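Local coordinates for protein NADPH-flavin oxidoreductase (Helicobacter pylori, PDB 2H0U) that binds flavin mononucleotide as a member of the nitroreductase family and probably works as an NAD(P)H-dependent flavin oxidoreductase, at residues 137-140 against 141-144; 128-131 against 132-135. All coordinates share one frame; numbering follows the deposited sequence.

Contact 1. Residues 137-140 against 141-144. With FMN (flavin mononucleotide), chain B.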
# COMPACT_ATOMS: atom_id res chain seq x y z
N TRP A 137 3.78 10.54 -1.51
CA TRP A 137 4.75 9.61 -0.89
C TRP A 137 4.28 9.10 0.51
O TRP A 137 4.27 7.90 0.78
CB TRP A 137 6.14 10.25 -0.79
CG TRP A 137 7.11 9.40 -0.01
CD1 TRP A 137 7.69 8.21 -0.41
CD2 TRP A 137 7.60 9.66 1.31
NE1 TRP A 137 8.51 7.74 0.60
CE2 TRP A 137 8.48 8.62 1.66
CE3 TRP A 137 7.36 10.70 2.25
CZ2 TRP A 137 9.14 8.57 2.90
CZ3 TRP A 137 8.02 10.66 3.49
CH2 TRP A 137 8.92 9.59 3.79
N ALA A 138 3.81 10.01 1.35
CA ALA A 138 3.25 9.63 2.65
C ALA A 138 1.99 8.81 2.47
O ALA A 138 1.71 7.87 3.26
CB ALA A 138 2.96 10.88 3.50
N SER A 139 1.19 9.19 1.47
CA SER A 139 -0.04 8.43 1.14
C SER A 139 0.23 6.97 0.75
O SER A 139 -0.47 6.05 1.17
CB SER A 139 -0.80 9.17 0.00
OG SER A 139 -1.95 8.42 -0.46
N LYS A 140 1.27 6.74 -0.04
CA LYS A 140 1.70 5.36 -0.33
C LYS A 140 1.88 4.51 0.96
O LYS A 140 1.50 3.32 1.00
CB LYS A 140 3.01 5.37 -1.16
CG LYS A 140 2.80 5.88 -2.61
CD LYS A 140 4.18 5.97 -3.35
CE LYS A 140 3.99 6.90 -4.57
NZ LYS A 140 5.21 6.76 -5.48
N GLN A 141 2.48 5.12 1.99
CA GLN A 141 2.72 4.40 3.24
C GLN A 141 1.36 4.00 3.85
O GLN A 141 1.22 2.88 4.36
CB GLN A 141 3.51 5.25 4.27
CG GLN A 141 4.75 6.02 3.66
CD GLN A 141 5.70 5.12 2.90
OE1 GLN A 141 6.14 4.08 3.39
NE2 GLN A 141 6.04 5.54 1.68
N THR A 142 0.38 4.89 3.77
CA THR A 142 -0.95 4.56 4.29
C THR A 142 -1.62 3.42 3.53
O THR A 142 -2.51 2.75 4.07
CB THR A 142 -1.96 5.75 4.31
OG1 THR A 142 -2.28 6.19 2.96
CG2 THR A 142 -1.45 6.91 5.16
N TYR A 143 -1.23 3.20 2.28
CA TYR A 143 -1.85 2.06 1.55
C TYR A 143 -1.37 0.75 2.16
O TYR A 143 -2.10 -0.22 2.17
CB TYR A 143 -1.59 2.13 0.04
CG TYR A 143 -2.60 3.02 -0.72
CD1 TYR A 143 -2.77 4.36 -0.36
CD2 TYR A 143 -3.41 2.50 -1.75
CE1 TYR A 143 -3.71 5.21 -1.02
CE2 TYR A 143 -4.33 3.34 -2.44
CZ TYR A 143 -4.46 4.69 -2.04
OH TYR A 143 -5.34 5.55 -2.63
N ILE A 144 -0.10 0.71 2.62
CA ILE A 144 0.41 -0.46 3.38
C ILE A 144 -0.44 -0.64 4.65
O ILE A 144 -0.89 -1.73 4.97
CB ILE A 144 1.90 -0.31 3.77
CG1 ILE A 144 2.73 -0.12 2.51
CG2 ILE A 144 2.37 -1.57 4.62
CD1 ILE A 144 4.28 0.20 2.90
N1 FMN B . 14.71 -0.26 5.09
C2 FMN B . 15.98 -0.19 4.54
O2 FMN B . 16.94 -0.55 5.21
N3 FMN B . 16.18 0.32 3.28
C4 FMN B . 15.12 0.79 2.55
O4 FMN B . 15.29 1.10 1.38
C4A FMN B . 13.83 0.75 3.13
N5 FMN B . 12.75 1.22 2.42
C5A FMN B . 11.47 1.10 2.92
C6 FMN B . 10.41 1.57 2.11
C7 FMN B . 9.10 1.46 2.63
C7M FMN B . 7.97 1.60 1.65
C8 FMN B . 8.85 0.94 3.91
C8M FMN B . 7.42 0.57 4.31
C9 FMN B . 9.91 0.49 4.68
C9A FMN B . 11.23 0.58 4.19
N10 FMN B . 12.32 0.15 4.96
C10 FMN B . 13.62 0.21 4.40
C1' FMN B . 12.16 -0.41 6.34
C2' FMN B . 11.64 0.63 7.35
O2' FMN B . 12.76 1.27 7.92
C3' FMN B . 10.84 -0.14 8.41
O3' FMN B . 9.72 -0.75 7.81
C4' FMN B . 10.30 0.71 9.55
O4' FMN B . 11.40 1.22 10.29
C5' FMN B . 9.34 -0.03 10.50
O5' FMN B . 10.08 -1.13 11.06
P FMN B . 9.54 -2.63 10.87
O1P FMN B . 9.32 -2.81 9.39
O2P FMN B . 10.64 -3.55 11.40
O3P FMN B . 8.26 -2.83 11.64
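Q141 lays its amide nitrogen over one face of the W137 indole, NE2 standing 3.5 Å above the ring plane and offset toward the rim on the pyrrole side, with amide and ring planes inclined by 45°. The same NE2 donates to W137 O at 3.1 Å in a fairly straight bond (161°), the oxygen lying close to the amide plane while the donor sits above the carbonyl plane. The bend at chi2 (-52°) swings CD back against this carbonyl, which CG also touches. NE2 also reaches E164 of the second subunit, to which W137 NE1 donates as well, and OE1 accepts from S43 N, so that both ends of the amide are engaged and its rotation is fixed. OE1 then comes within 3.5 Å of FMN C7M, one of the two methyls at the benzenoid end of the flavin, and I144 CD1 is 3.5 Å from the other, C8M. This long central helix, 131-155, runs along the dimer interface of the nitroreductase fold. Next along the helix, T142 OG1 donates to S139 O in the carbonyl plane on a lone pair, at 2.5 Å; its hydroxyl sits between backbone N and carbonyl carbon, turned back toward the preceding turn. The Y143 ring brings its CD1 edge to that same S139 oxygen at 3.2 Å, and CE1 passes S139 OG at 3.7 Å. S139 OG and T142 OG1 are both hydrogen-bonded to S189, the Y143 hydroxyl to E164 of its own chain, and K140 NZ forms a salt bridge with D136 of the second subunit.

Contact 2. Residues 128-131 against 132-135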
# COMPACT_ATOMS: atom_id res chain seq x y z
N LEU A 128 11.08 13.94 -4.62
CA LEU A 128 9.96 14.49 -3.83
C LEU A 128 10.22 15.97 -3.69
O LEU A 128 10.78 16.44 -2.68
CB LEU A 128 9.85 13.85 -2.44
CG LEU A 128 9.74 12.32 -2.44
CD1 LEU A 128 9.49 11.81 -1.02
CD2 LEU A 128 8.61 11.87 -3.38
N ASN A 129 9.84 16.70 -4.74
CA ASN A 129 10.22 18.10 -4.88
C ASN A 129 9.07 19.08 -4.90
O ASN A 129 9.24 20.25 -5.26
CB ASN A 129 11.00 18.29 -6.17
CG ASN A 129 12.09 17.27 -6.35
OD1 ASN A 129 12.08 16.54 -7.33
ND2 ASN A 129 13.04 17.22 -5.42
N SER A 130 7.89 18.62 -4.50
CA SER A 130 6.72 19.49 -4.49
C SER A 130 5.85 19.08 -3.32
O SER A 130 5.96 17.95 -2.79
CB SER A 130 5.95 19.36 -5.80
OG SER A 130 5.21 18.14 -5.84
N GLU A 131 4.94 19.95 -2.92
CA GLU A 131 4.02 19.55 -1.85
C GLU A 131 3.20 18.29 -2.22
O GLU A 131 3.05 17.36 -1.40
CB GLU A 131 3.15 20.75 -1.43
CG GLU A 131 3.95 21.76 -0.51
CD GLU A 131 4.75 21.05 0.66
OE1 GLU A 131 4.13 20.39 1.55
OE2 GLU A 131 6.02 21.16 0.66
N ARG A 132 2.72 18.23 -3.46
CA ARG A 132 1.93 17.07 -3.90
C ARG A 132 2.74 15.78 -3.92
O ARG A 132 2.23 14.73 -3.46
CB ARG A 132 1.26 17.36 -5.26
CG ARG A 132 0.65 16.13 -5.94
CD ARG A 132 -0.68 15.83 -5.32
NE ARG A 132 -1.44 14.73 -5.93
CZ ARG A 132 -2.42 14.89 -6.82
NH1 ARG A 132 -2.73 16.11 -7.29
NH2 ARG A 132 -3.09 13.84 -7.27
N SER A 133 3.97 15.80 -4.45
CA SER A 133 4.78 14.58 -4.51
C SER A 133 5.11 14.07 -3.10
O SER A 133 5.09 12.85 -2.85
CB SER A 133 6.03 14.77 -5.43
OG SER A 133 6.93 15.69 -4.87
N LEU A 134 5.35 15.01 -2.17
CA LEU A 134 5.63 14.65 -0.76
C LEU A 134 4.42 14.03 -0.13
O LEU A 134 4.51 13.05 0.61
CB LEU A 134 6.03 15.91 0.05
CG LEU A 134 7.51 16.34 -0.13
CD1 LEU A 134 7.67 17.77 0.36
CD2 LEU A 134 8.52 15.39 0.55
N PHE A 135 3.27 14.66 -0.35
CA PHE A 135 2.00 14.12 0.18
C PHE A 135 1.70 12.72 -0.38
O PHE A 135 1.36 11.79 0.38
CB PHE A 135 0.83 15.04 -0.10
CG PHE A 135 -0.45 14.43 0.31
CD1 PHE A 135 -0.78 14.35 1.65
CD2 PHE A 135 -1.23 13.77 -0.62
CE1 PHE A 135 -1.96 13.70 2.06
CE2 PHE A 135 -2.41 13.12 -0.22
CZ PHE A 135 -2.76 13.09 1.12
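Two serines exchange side-chain-to-backbone hydrogen bonds at the helix start: S130 OG accepts from S133 N at 3.0 Å, and S133 OG accepts from S130 N at 3.1 Å. This is a capping box, with S130 at the N-cap of helix 131-155 and S133 three residues further on. The first of the two bonds is nearly straight (168°), the second more bent (141°). Both hydroxyls lie between backbone N and carbonyl carbon, and this common setting turns each back onto the other residue's amide. The two oxygens end 3.1 Å apart, and S133 OG is equally close to N129 N, so that the end of the incoming loop gathers about one buried hydroxyl. From here the regular helical bonding takes over, L134 N donating to S130 O and F135 N to E131 O. L128 closes the apolar side of the turn: its CB packs against L134 CD2 at 3.6 Å, its CD1 touches the same methyl, and its CD2 lies over the S133 carbonyl. The L134 side chain crosses from the box to this leucine, with CD1 near S130 O and 3.8 Å from E131 OE2. R132 leads off elsewhere, bridging to D136 and donating to K127 O of the second subunit, while N129 is tied to E123 at the end of helix 113-125. Because hydroxyls accept from the amides of the N-cap residue S130 and of S133 in the first turn, two amides at the start of the helix are satisfied by neutral groups; the carboxylate of E131, carried at the positive end of the helix dipole, would probably be stabilised there as an anion.

Both contacts belong to helix 131-155, contact 2 at its N-terminal start and contact 1 farther along, with centres 13 Å apart. W137 CG meets L128 CD1 at 3.5 Å, so the indole that contact 1 presents to Q141 also packs on the leucine that leads into the cap. Contact 1 is wholly buried close to the centre of the subunit and faces FMN and the second subunit; its polar ends are taken up by partners from both chains. Contact 2 is partly buried and lies nearer the surface, where serine hydroxyls serve backbone amides and exposed N129 and E131 flank the turn. It too touches the second subunit, chiefly through R132.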